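Local coordinates for unconventional myosin IB (Entamoeba histolytica, PDB 5XGG), which is a class I myosin motor whose C-terminal SH3 domain, the part present here, probably recruits partners by binding proline-rich segments, at residues 4-9 with 28-33. Sequence-based numbering, arbitrary orientation.
Sequences LPQVKA and IITILE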
loop_
_atom_site.group_PDB
_atom_site.type_symbol
_atom_site.label_atom_id
_atom_site.label_comp_id
_atom_site.label_asym_id
_atom_site.label_seq_id
_atom_site.Cartn_x
_atom_site.Cartn_y
_atom_site.Cartn_z
ATOM N N LEU A 4 -11.175 -3.663 -1.587
ATOM C CA LEU A 4 -9.951 -3.348 -2.318
ATOM C C LEU A 4 -8.828 -4.125 -1.664
ATOM O O LEU A 4 -8.916 -4.516 -0.545
ATOM C CB LEU A 4 -9.656 -1.859 -2.201
ATOM C CG LEU A 4 -10.587 -0.895 -2.922
ATOM C CD1 LEU A 4 -10.287 0.573 -2.561
ATOM C CD2 LEU A 4 -10.383 -1.007 -4.388
ATOM N N PRO A 5 -7.721 -4.378 -2.396
ATOM C CA PRO A 5 -6.562 -5.022 -1.742
ATOM C C PRO A 5 -5.944 -4.162 -0.642
ATOM O O PRO A 5 -5.995 -2.929 -0.797
ATOM C CB PRO A 5 -5.606 -5.177 -2.872
ATOM C CG PRO A 5 -6.372 -4.928 -4.137
ATOM C CD PRO A 5 -7.453 -3.989 -3.780
ATOM N N GLN A 6 -5.423 -4.768 0.419
ATOM C CA GLN A 6 -4.733 -4.011 1.443
ATOM C C GLN A 6 -3.423 -4.674 1.703
ATOM O O GLN A 6 -3.295 -5.908 1.439
ATOM C CB GLN A 6 -5.508 -3.944 2.685
ATOM C CG GLN A 6 -6.765 -2.999 2.538
ATOM C CD GLN A 6 -7.392 -2.807 3.870
ATOM O OE1 GLN A 6 -7.592 -3.821 4.551
ATOM N NE2 GLN A 6 -7.703 -1.596 4.271
ATOM N N VAL A 7 -2.441 -3.871 2.072
ATOM C CA VAL A 7 -1.086 -4.347 2.270
ATOM C C VAL A 7 -0.616 -3.791 3.591
ATOM O O VAL A 7 -1.095 -2.771 4.108
ATOM C CB VAL A 7 -0.082 -3.916 1.148
ATOM C CG1 VAL A 7 -0.525 -4.407 -0.241
ATOM C CG2 VAL A 7 0.158 -2.405 1.126
ATOM N N LYS A 8 0.323 -4.505 4.191
ATOM C CA LYS A 8 1.001 -4.028 5.423
ATOM C C LYS A 8 2.467 -3.731 5.118
ATOM O O LYS A 8 3.166 -4.558 4.478
ATOM C CB LYS A 8 0.943 -5.122 6.469
ATOM C CG LYS A 8 1.490 -4.713 7.806
ATOM C CD LYS A 8 1.120 -5.836 8.775
ATOM C CE LYS A 8 1.834 -5.737 10.073
ATOM N NZ LYS A 8 1.130 -6.641 11.050
ATOM N N ALA A 9 2.918 -2.540 5.483
ATOM C CA ALA A 9 4.311 -2.145 5.230
ATOM C C ALA A 9 5.252 -3.019 6.096
ATOM O O ALA A 9 5.040 -3.194 7.275
ATOM C CB ALA A 9 4.503 -0.681 5.594
ATOM N N ILE A 28 -1.136 0.054 7.271
ATOM C CA ILE A 28 -2.072 -0.710 6.421
ATOM C C ILE A 28 -2.550 0.222 5.315
ATOM O O ILE A 28 -3.171 1.269 5.606
ATOM C CB ILE A 28 -3.341 -1.269 7.192
ATOM C CG1 ILE A 28 -2.936 -2.043 8.462
ATOM C CG2 ILE A 28 -4.244 -2.052 6.272
ATOM C CD1 ILE A 28 -2.022 -3.130 8.244
ATOM N N ILE A 29 -2.109 -0.062 4.117
ATOM C CA ILE A 29 -2.294 0.765 2.924
ATOM C C ILE A 29 -3.288 0.063 1.977
ATOM O O ILE A 29 -3.160 -1.115 1.676
ATOM C CB ILE A 29 -0.920 1.035 2.239
ATOM C CG1 ILE A 29 0.005 1.596 3.287
ATOM C CG2 ILE A 29 -1.115 1.928 1.043
ATOM C CD1 ILE A 29 1.426 1.650 2.783
ATOM N N THR A 30 -4.311 0.822 1.526
ATOM C CA THR A 30 -5.283 0.354 0.545
ATOM C C THR A 30 -4.787 0.569 -0.876
ATOM O O THR A 30 -4.292 1.626 -1.194
ATOM C CB THR A 30 -6.601 1.096 0.836
ATOM O OG1 THR A 30 -7.028 0.781 2.196
ATOM C CG2 THR A 30 -7.671 0.618 -0.167
ATOM N N ILE A 31 -4.954 -0.398 -1.775
ATOM C CA ILE A 31 -4.393 -0.357 -3.118
ATOM C C ILE A 31 -5.477 0.002 -4.122
ATOM O O ILE A 31 -6.505 -0.675 -4.208
ATOM C CB ILE A 31 -3.695 -1.693 -3.488
ATOM C CG1 ILE A 31 -2.675 -2.001 -2.401
ATOM C CG2 ILE A 31 -3.112 -1.559 -4.884
ATOM C CD1 ILE A 31 -1.548 -0.982 -2.182
ATOM N N LEU A 32 -5.250 1.093 -4.850
ATOM C CA LEU A 32 -6.230 1.624 -5.805
ATOM C C LEU A 32 -5.915 1.192 -7.254
ATOM O O LEU A 32 -6.813 1.199 -8.133
ATOM C CB LEU A 32 -6.232 3.161 -5.676
ATOM C CG LEU A 32 -6.542 3.774 -4.367
ATOM C CD1 LEU A 32 -6.452 5.288 -4.550
ATOM C CD2 LEU A 32 -7.856 3.256 -3.793
ATOM N N GLU A 33 -4.666 0.829 -7.544
ATOM C CA GLU A 33 -4.222 0.604 -8.903
ATOM C C GLU A 33 -2.820 0.023 -8.826
ATOM O O GLU A 33 -2.139 0.237 -7.806
ATOM C CB GLU A 33 -4.258 1.972 -9.630
ATOM C CG GLU A 33 -3.477 2.148 -10.900
ATOM C CD GLU A 33 -4.228 3.065 -11.833
ATOM O OE1 GLU A 33 -4.669 4.144 -11.355
ATOM O OE2 GLU A 33 -4.421 2.618 -12.971
#
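Val7 and Ile29 form an antiparallel hydrogen-bonded pair, Val7 N to Ile29 O and Ile29 N to Val7 O both measuring 2.9 Å. Two residues along, Ile31 N donates to Pro5 O, continuing the ladder past the start of strand 6-9. Between these bonds Gln6 faces Thr30 in a non-hydrogen-bonded pair, where the side chains add a link: they run side by side, and Gln6 NE2 gives a nearly straight bond (174°) to Thr30 OG1 at 3.2 Å, with the hydroxyl oxygen in the amide plane. Thr30 OG1 lies anti to its carbonyl carbon (chi1 -60°), which turns the hydroxyl to the amide and leaves CG2 to meet Leu4 CD1 at 3.5 Å. Leu4 CD1 also touches Leu32 CD2 (3.8 Å). Farther along this face Ile28 CD1 rests against the extended Lys8 chain, 3.9 Å from Lys8 CG. The other face is apolar and buried: Val7 sets CG2 against Ile29 CB and CG1 against Ile31 CG1 (3.9 Å), with the Val7 and Ile31 side chains crossing at about a right angle. Trp39 covers Val7 and Ile31, Ile50 packs on Ile29 and Ile31, and Val55 reaches Val7. Backbone bonds from Lys8 to Lys56 and from Thr30 to Glu42 extend the sheet on either side. Such pairing of the N-terminal strand with the strand after the long RT loop, around a shared hydrophobic core, is characteristic of the SH3 beta-barrel.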